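Local coordinates for (S)-ureidoglycine--glyoxylate transaminase (Bacillus subtilis, PDB 3ISL), which catalyses the pyridoxal-phosphate-dependent transfer of an amino group from (S)-ureidoglycine to glyoxylate, giving oxalurate and glycine in purine catabolism, at residues N47-M52 with A275-V280; A64-G69 with H266-T271; V89-Y94 with A110-L115. All coordinates share one frame; numbering follows the deposited sequence.

Contact 1: residues N47-M52 with A275-V280; sequences NETMEM and ALREGV
E48 and R277, which meet across two helices, both start with CG anti to the backbone N. E48 (chi1 -169°) then runs extended, whereas R277 bends at its second torsion (chi2 -87°), which swings CD away from a straight course. R277 NH2 donates to E48 OE1 at 2.9 Å in a salt bridge. The carboxylate oxygen lies at the edge of the guanidinium, near its plane, but the donor stands above the carboxylate, and the two planes are nearly perpendicular. The other terminal nitrogen, R277 NH1, is paired with E278 OE2 at 2.8 Å, making a three-residue charge network. R5 of the second subunit extends it, through a salt bridge to E48 OE2 and a carbonyl oxygen that accepts from R277 NH1. R277 NE is buried without a partner.

Behind the charges the side chains pack by van der Waals contact. M52, bent at its third torsion, lays CE 3.4 Å from R277 O and 3.9 Å from R277 CG, while M52 CB and V280 CG1 form an apolar pair at 3.9 Å. T49 places OG1 3.5 Å from R277 CG, although its hydrogen bond goes to I45 O within its own helix; T49 CG2 faces L276 CD2. The axes of the two segments approach to 9.8 Å at 39°, a helix-helix packing whose charge network continues into the homodimer interface.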
# COMPACT_ATOMS: atom_id res chain seq x y z
N ASN A 47 12.99 12.94 2.84
CA ASN A 47 14.32 12.94 3.40
C ASN A 47 14.33 12.96 4.92
O ASN A 47 15.13 12.31 5.53
CB ASN A 47 15.19 14.08 2.85
CG ASN A 47 15.47 13.96 1.30
OD1 ASN A 47 15.43 12.88 0.68
ND2 ASN A 47 15.76 15.12 0.69
N GLU A 48 13.42 13.71 5.51
CA GLU A 48 13.35 13.72 6.96
C GLU A 48 12.78 12.41 7.50
O GLU A 48 13.12 11.95 8.61
CB GLU A 48 12.40 14.84 7.36
CG GLU A 48 12.42 15.14 8.84
CD GLU A 48 11.83 16.52 9.09
OE1 GLU A 48 11.07 16.99 8.17
OE2 GLU A 48 12.18 17.09 10.17
N THR A 49 11.89 11.81 6.73
CA THR A 49 11.33 10.53 7.20
C THR A 49 12.46 9.47 7.28
O THR A 49 12.51 8.69 8.24
CB THR A 49 10.18 10.01 6.34
OG1 THR A 49 9.07 10.93 6.45
CG2 THR A 49 9.70 8.59 6.89
N MET A 50 13.35 9.45 6.27
CA MET A 50 14.47 8.51 6.24
C MET A 50 15.42 8.74 7.44
O MET A 50 15.81 7.78 8.10
CB MET A 50 15.23 8.54 4.89
CG MET A 50 14.45 8.22 3.54
SD MET A 50 15.71 8.32 2.29
CE MET A 50 14.88 8.66 0.75
N GLU A 51 15.77 10.00 7.78
CA GLU A 51 16.55 10.26 8.98
C GLU A 51 15.87 9.73 10.24
O GLU A 51 16.50 9.30 11.16
CB GLU A 51 16.81 11.78 9.19
CG GLU A 51 17.85 12.42 8.20
CD GLU A 51 19.38 12.04 8.47
OE1 GLU A 51 19.75 10.98 9.14
OE2 GLU A 51 20.23 12.85 7.98
N MET A 52 14.57 9.91 10.34
CA MET A 52 13.86 9.52 11.56
C MET A 52 13.81 7.99 11.65
O MET A 52 13.87 7.41 12.75
CB MET A 52 12.42 10.13 11.58
CG MET A 52 12.44 11.61 12.03
SD MET A 52 10.76 12.29 12.36
CE MET A 52 9.90 12.00 10.84
N ALA A 275 1.35 10.47 7.33
CA ALA A 275 0.99 9.75 8.54
C ALA A 275 2.22 9.07 9.16
O ALA A 275 2.44 9.19 10.33
CB ALA A 275 -0.17 8.77 8.30
N LEU A 276 3.06 8.45 8.36
CA LEU A 276 4.29 7.84 8.86
C LEU A 276 5.25 8.88 9.47
O LEU A 276 5.77 8.72 10.59
CB LEU A 276 5.00 7.08 7.69
CG LEU A 276 6.27 6.38 8.09
CD1 LEU A 276 6.04 5.30 9.28
CD2 LEU A 276 6.89 5.72 6.89
N ARG A 277 5.53 9.91 8.69
CA ARG A 277 6.30 11.06 9.18
C ARG A 277 5.82 11.52 10.56
O ARG A 277 6.61 11.56 11.54
CB ARG A 277 6.21 12.17 8.13
CG ARG A 277 7.30 13.33 8.21
CD ARG A 277 6.86 14.42 9.14
NE ARG A 277 7.79 15.55 9.09
CZ ARG A 277 7.77 16.60 9.91
NH1 ARG A 277 6.82 16.69 10.84
NH2 ARG A 277 8.70 17.57 9.76
N GLU A 278 4.52 11.82 10.69
CA GLU A 278 4.04 12.26 11.99
C GLU A 278 4.12 11.18 13.06
O GLU A 278 4.46 11.50 14.18
CB GLU A 278 2.64 12.88 11.94
CG GLU A 278 2.53 14.09 11.07
CD GLU A 278 3.34 15.31 11.59
OE1 GLU A 278 2.75 16.34 11.99
OE2 GLU A 278 4.58 15.25 11.54
N GLY A 279 3.80 9.94 12.72
CA GLY A 279 3.87 8.83 13.70
C GLY A 279 5.27 8.57 14.24
O GLY A 279 5.45 8.46 15.45
N VAL A 280 6.27 8.54 13.35
CA VAL A 280 7.64 8.42 13.82
C VAL A 280 8.08 9.70 14.55
O VAL A 280 8.80 9.65 15.56
CB VAL A 280 8.61 8.13 12.66
CG1 VAL A 280 9.90 7.72 13.23
CG2 VAL A 280 8.02 6.94 11.88

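Contact 2: residues A64-G69 with H266-T271; sequences AYPIDG and HTEATT. With PLP (pyridoxal-5'-phosphate), chain D.
This is a buried, polar contact between strand 63-68, around D68, and the turn that leads into helix 270-286, with D68 set against E268, A269 and H266; the strand is the outermost of the central sheet within this chain. The CG of D68 lies anti to the carbonyl carbon (chi1 -72°), and the carboxylate reaches into the turn. There OD1 accepts a weak hydrogen bond from the backbone N of A269 (3.1 Å, 130° at the hydrogen), the N-cap residue of the helix. D68 OD2 lies only 2.5 Å from E268 OE1, a distance at which one of the acids probably holds a proton; the two carboxylate planes are 51° apart. The E268 chain bends at chi2, and its carboxylate meets that of D68 obliquely. A water bridges the segments as well, donating to P66 O at 2.7 Å and to E268 OE2 at 3.1 Å. D68 OD1 also approaches the H266 ring at its edge. An alanine in place of D68 would probably leave the A269 amide without this acceptor and E268 without its close acid neighbour, opening a gap beside the turn.

The same turn serves the cofactor. T267 grips one phosphate oxygen of a pyridoxal phosphate twice, through its N (2.8 Å) and its OG1 (2.6 Å), both to O3P. The other bonds to this cofactor include S71, T70 and R72 of the second subunit, so the turn completes a site shared across the dimer.

Around the contact, M206 of strand 206-211 touches both D68 and E268, helix 251-257 packs on H266 through L254, and F42 of helix 40-56 lies against E268 and T270.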
# COMPACT_ATOMS: atom_id res chain seq x y z
N ALA A 64 17.07 3.43 4.76
CA ALA A 64 15.93 3.34 5.67
C ALA A 64 14.80 4.19 5.10
O ALA A 64 14.93 5.38 5.04
CB ALA A 64 16.32 3.79 7.07
N TYR A 65 13.72 3.55 4.69
CA TYR A 65 12.68 4.20 3.88
C TYR A 65 11.53 3.26 3.83
O TYR A 65 11.71 2.07 4.02
CB TYR A 65 13.20 4.57 2.46
CG TYR A 65 13.71 3.40 1.59
CD1 TYR A 65 15.08 3.10 1.53
CD2 TYR A 65 12.84 2.63 0.84
CE1 TYR A 65 15.57 2.03 0.70
CE2 TYR A 65 13.30 1.57 0.04
CZ TYR A 65 14.65 1.28 -0.01
OH TYR A 65 15.05 0.25 -0.81
N PRO A 66 10.31 3.78 3.64
CA PRO A 66 9.18 2.85 3.63
C PRO A 66 8.89 2.26 2.23
O PRO A 66 9.20 2.85 1.24
CB PRO A 66 7.98 3.74 4.04
CG PRO A 66 8.37 5.07 3.64
CD PRO A 66 9.88 5.19 3.64
N ILE A 67 8.27 1.10 2.18
CA ILE A 67 7.73 0.67 0.91
C ILE A 67 6.19 0.69 1.06
O ILE A 67 5.64 0.62 2.18
CB ILE A 67 8.28 -0.76 0.42
CG1 ILE A 67 7.74 -1.86 1.27
CG2 ILE A 67 9.82 -0.91 0.32
CD1 ILE A 67 6.64 -2.65 0.48
N ASP A 68 5.49 0.73 -0.07
CA ASP A 68 4.08 1.04 -0.03
C ASP A 68 3.46 -0.33 -0.08
O ASP A 68 3.54 -1.02 -1.09
CB ASP A 68 3.71 1.92 -1.24
CG ASP A 68 4.24 3.34 -1.14
OD1 ASP A 68 4.05 4.13 -2.09
OD2 ASP A 68 4.90 3.64 -0.10
N GLY A 69 2.89 -0.79 1.01
CA GLY A 69 2.37 -2.15 1.01
C GLY A 69 2.21 -2.38 2.47
O GLY A 69 2.79 -1.62 3.27
N HIS A 266 7.24 4.30 -8.84
CA HIS A 266 5.83 4.19 -8.39
C HIS A 266 5.46 5.56 -7.78
O HIS A 266 6.36 6.30 -7.30
CB HIS A 266 5.67 3.11 -7.28
CG HIS A 266 6.42 3.45 -6.01
ND1 HIS A 266 5.78 3.83 -4.84
CD2 HIS A 266 7.75 3.55 -5.76
CE1 HIS A 266 6.69 4.12 -3.92
NE2 HIS A 266 7.89 3.97 -4.46
N THR A 267 4.17 5.88 -7.78
CA THR A 267 3.63 7.06 -7.09
C THR A 267 3.62 6.75 -5.61
O THR A 267 2.76 5.98 -5.12
CB THR A 267 2.18 7.45 -7.62
OG1 THR A 267 2.27 7.71 -9.04
CG2 THR A 267 1.53 8.68 -6.87
N GLU A 268 4.59 7.31 -4.91
CA GLU A 268 4.56 7.21 -3.45
C GLU A 268 3.13 7.55 -2.90
O GLU A 268 2.39 8.36 -3.51
CB GLU A 268 5.65 8.11 -2.83
CG GLU A 268 5.90 7.83 -1.33
CD GLU A 268 6.23 6.36 -1.05
OE1 GLU A 268 6.08 5.87 0.14
OE2 GLU A 268 6.63 5.69 -2.03
N ALA A 269 2.73 6.91 -1.80
CA ALA A 269 1.44 7.12 -1.22
C ALA A 269 1.52 8.36 -0.33
O ALA A 269 2.08 8.29 0.81
CB ALA A 269 1.02 5.95 -0.40
N THR A 270 0.98 9.46 -0.84
CA THR A 270 1.13 10.78 -0.23
C THR A 270 0.67 10.91 1.18
O THR A 270 1.47 11.25 2.05
CB THR A 270 0.44 11.88 -1.02
OG1 THR A 270 0.71 11.67 -2.42
CG2 THR A 270 0.96 13.37 -0.47
N THR A 271 -0.59 10.55 1.42
CA THR A 271 -1.19 10.69 2.71
C THR A 271 -0.58 9.70 3.71
O THR A 271 -0.42 10.03 4.89
CB THR A 271 -2.72 10.53 2.63
OG1 THR A 271 -3.25 11.59 1.86
CG2 THR A 271 -3.32 10.51 4.07
N1 PLP D . -0.80 2.90 -15.89
C2 PLP D . -1.06 4.24 -16.28
C2A PLP D . -1.63 4.56 -17.53
C3 PLP D . -0.68 5.26 -15.42
O3 PLP D . -0.87 6.59 -15.75
C4 PLP D . -0.10 5.00 -14.18
C4A PLP D . 0.21 6.33 -13.39
C5 PLP D . 0.13 3.64 -13.79
C6 PLP D . -0.22 2.59 -14.65
C5A PLP D . 0.75 3.13 -12.47
O4P PLP D . 0.67 4.12 -11.49
P PLP D . 1.26 3.96 -9.89
O1P PLP D . 1.82 2.58 -9.59
O2P PLP D . 0.04 4.30 -8.88
O3P PLP D . 2.31 5.20 -9.73
O HOH W 1 8.49 3.36 -1.36

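Contact 3: residues V89-Y94 with A110-L115; sequences VLIPIY and ANVHML
Strands 88-93 and 111-116 are the parallel pair of a beta-alpha-beta unit, joined by helix 96-107, and V89 to P92 sit beside V112 to L115 in register. The pairing is carried by five backbone hydrogen bonds that alternate between the strands. V89 N donates to N111 O (3.1 Å), V89 O accepts from H113 N, and H113 O in turn accepts from I91 N at 2.8 Å. L115 N binds I91 O, and I93 N closes the series on L115 O (2.8 Å). The two strand segments run at 23° to one another, and strand 111-116, beside 88-93, is the outermost strand of the sheet within this chain.

Side chains alternate between the two faces. Helix 96-107 packs on I91, I93 and V112 on the face that also carries V89 and M114. There I91 CD1 meets V112 CG1 at 3.8 Å, and V89 CG2 meets A110 CB at 3.5 Å. Beyond them I93 CD1 lies 3.6 Å from M114 CB and close to SD as well; I93 CG1 stands beside the backbone N, and the extended chi2 (158°) carries CD1 on to M114. The opposite face carries L90, P92, H113 and L115 under helix 125-135. On it L90 CD2 comes within 3.3 Å of H113 O, and L115 CD1 lies 4.3 Å from both L90 CD2 and P92 CB.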
# COMPACT_ATOMS: atom_id res chain seq x y z
N VAL A 89 18.36 -20.77 2.83
CA VAL A 89 17.75 -19.82 3.74
C VAL A 89 17.31 -20.58 4.99
O VAL A 89 16.49 -21.49 4.93
CB VAL A 89 16.52 -19.10 3.07
CG1 VAL A 89 15.80 -18.15 4.08
CG2 VAL A 89 16.91 -18.34 1.73
N LEU A 90 17.87 -20.17 6.13
CA LEU A 90 17.59 -20.79 7.41
C LEU A 90 16.49 -19.96 8.09
O LEU A 90 16.66 -18.78 8.31
CB LEU A 90 18.81 -20.72 8.31
CG LEU A 90 19.08 -21.79 9.38
CD1 LEU A 90 19.73 -21.22 10.64
CD2 LEU A 90 18.02 -22.88 9.69
N ILE A 91 15.42 -20.60 8.50
CA ILE A 91 14.34 -19.87 9.15
C ILE A 91 13.99 -20.60 10.44
O ILE A 91 13.36 -21.64 10.40
CB ILE A 91 13.12 -19.76 8.24
CG1 ILE A 91 13.55 -19.29 6.83
CG2 ILE A 91 12.06 -18.79 8.86
CD1 ILE A 91 12.43 -19.18 5.78
N PRO A 92 14.38 -20.04 11.58
CA PRO A 92 13.93 -20.67 12.82
C PRO A 92 12.54 -20.13 13.12
O PRO A 92 12.38 -18.95 13.29
CB PRO A 92 14.96 -20.19 13.88
CG PRO A 92 16.02 -19.42 13.15
CD PRO A 92 15.32 -18.94 11.82
N ILE A 93 11.57 -21.04 13.25
CA ILE A 93 10.17 -20.73 13.38
C ILE A 93 9.61 -21.08 14.76
O ILE A 93 9.71 -22.22 15.21
CB ILE A 93 9.42 -21.53 12.34
CG1 ILE A 93 9.79 -21.03 10.93
CG2 ILE A 93 7.86 -21.44 12.55
CD1 ILE A 93 9.51 -22.14 9.88
N TYR A 94 9.07 -20.08 15.46
CA TYR A 94 8.49 -20.37 16.79
C TYR A 94 7.04 -19.85 16.89
O TYR A 94 6.41 -19.84 17.96
CB TYR A 94 9.39 -19.84 17.91
CG TYR A 94 9.67 -18.35 17.84
CD1 TYR A 94 10.63 -17.82 16.96
CD2 TYR A 94 8.92 -17.47 18.61
CE1 TYR A 94 10.83 -16.48 16.91
CE2 TYR A 94 9.11 -16.13 18.57
CZ TYR A 94 10.07 -15.63 17.74
OH TYR A 94 10.18 -14.27 17.72
N ALA A 110 14.07 -20.27 -3.07
CA ALA A 110 15.05 -20.65 -2.03
C ALA A 110 14.90 -22.11 -1.63
O ALA A 110 13.80 -22.63 -1.58
CB ALA A 110 14.88 -19.78 -0.79
N ASN A 111 16.02 -22.76 -1.32
CA ASN A 111 15.99 -23.98 -0.55
C ASN A 111 15.86 -23.59 0.94
O ASN A 111 16.80 -23.12 1.54
CB ASN A 111 17.27 -24.78 -0.85
CG ASN A 111 17.38 -26.10 -0.07
OD1 ASN A 111 18.45 -26.72 -0.07
ND2 ASN A 111 16.29 -26.55 0.57
N VAL A 112 14.68 -23.79 1.52
CA VAL A 112 14.42 -23.43 2.90
C VAL A 112 14.86 -24.52 3.90
O VAL A 112 14.45 -25.69 3.77
CB VAL A 112 12.93 -23.06 3.10
CG1 VAL A 112 12.61 -22.80 4.54
CG2 VAL A 112 12.57 -21.85 2.29
N HIS A 113 15.67 -24.14 4.88
CA HIS A 113 15.97 -25.02 6.05
C HIS A 113 15.19 -24.45 7.24
O HIS A 113 15.44 -23.30 7.66
CB HIS A 113 17.49 -25.09 6.31
CG HIS A 113 18.30 -25.43 5.10
ND1 HIS A 113 18.51 -24.55 4.05
CD2 HIS A 113 18.99 -26.56 4.77
CE1 HIS A 113 19.28 -25.11 3.14
NE2 HIS A 113 19.58 -26.33 3.55
N MET A 114 14.17 -25.17 7.72
CA MET A 114 13.46 -24.67 8.88
C MET A 114 13.84 -25.39 10.16
O MET A 114 14.17 -26.58 10.13
CB MET A 114 11.94 -24.56 8.68
CG MET A 114 11.18 -25.80 8.28
SD MET A 114 9.53 -25.28 7.68
CE MET A 114 9.63 -25.64 5.93
N LEU A 115 13.90 -24.65 11.25
CA LEU A 115 13.91 -25.25 12.57
C LEU A 115 12.55 -24.88 13.17
O LEU A 115 12.04 -23.78 12.89
CB LEU A 115 15.00 -24.62 13.43
CG LEU A 115 16.46 -24.92 13.23
CD1 LEU A 115 17.30 -23.78 13.88
CD2 LEU A 115 16.79 -26.31 13.84

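In the fold
From the N terminus, helix 40-56 supplies the first half of contact 1 and strand 63-68, next in the chain, the first half of contact 2. Contact 3 then closes the shortest loop, with only helix 96-107 between its strands. Much later the turn at 266-271 closes contact 2, and the helix it leads into closes contact 1; contact 3 is thus nested inside contact 2, and contact 2 inside contact 1, without crossing. Contacts 1 and 2 share helix 270-286, touch each other and meet the second subunit. Contact 3 belongs to the same sheet as strand 63-68 but at its other margin within this chain, its centre about 29 Å from that of contact 2.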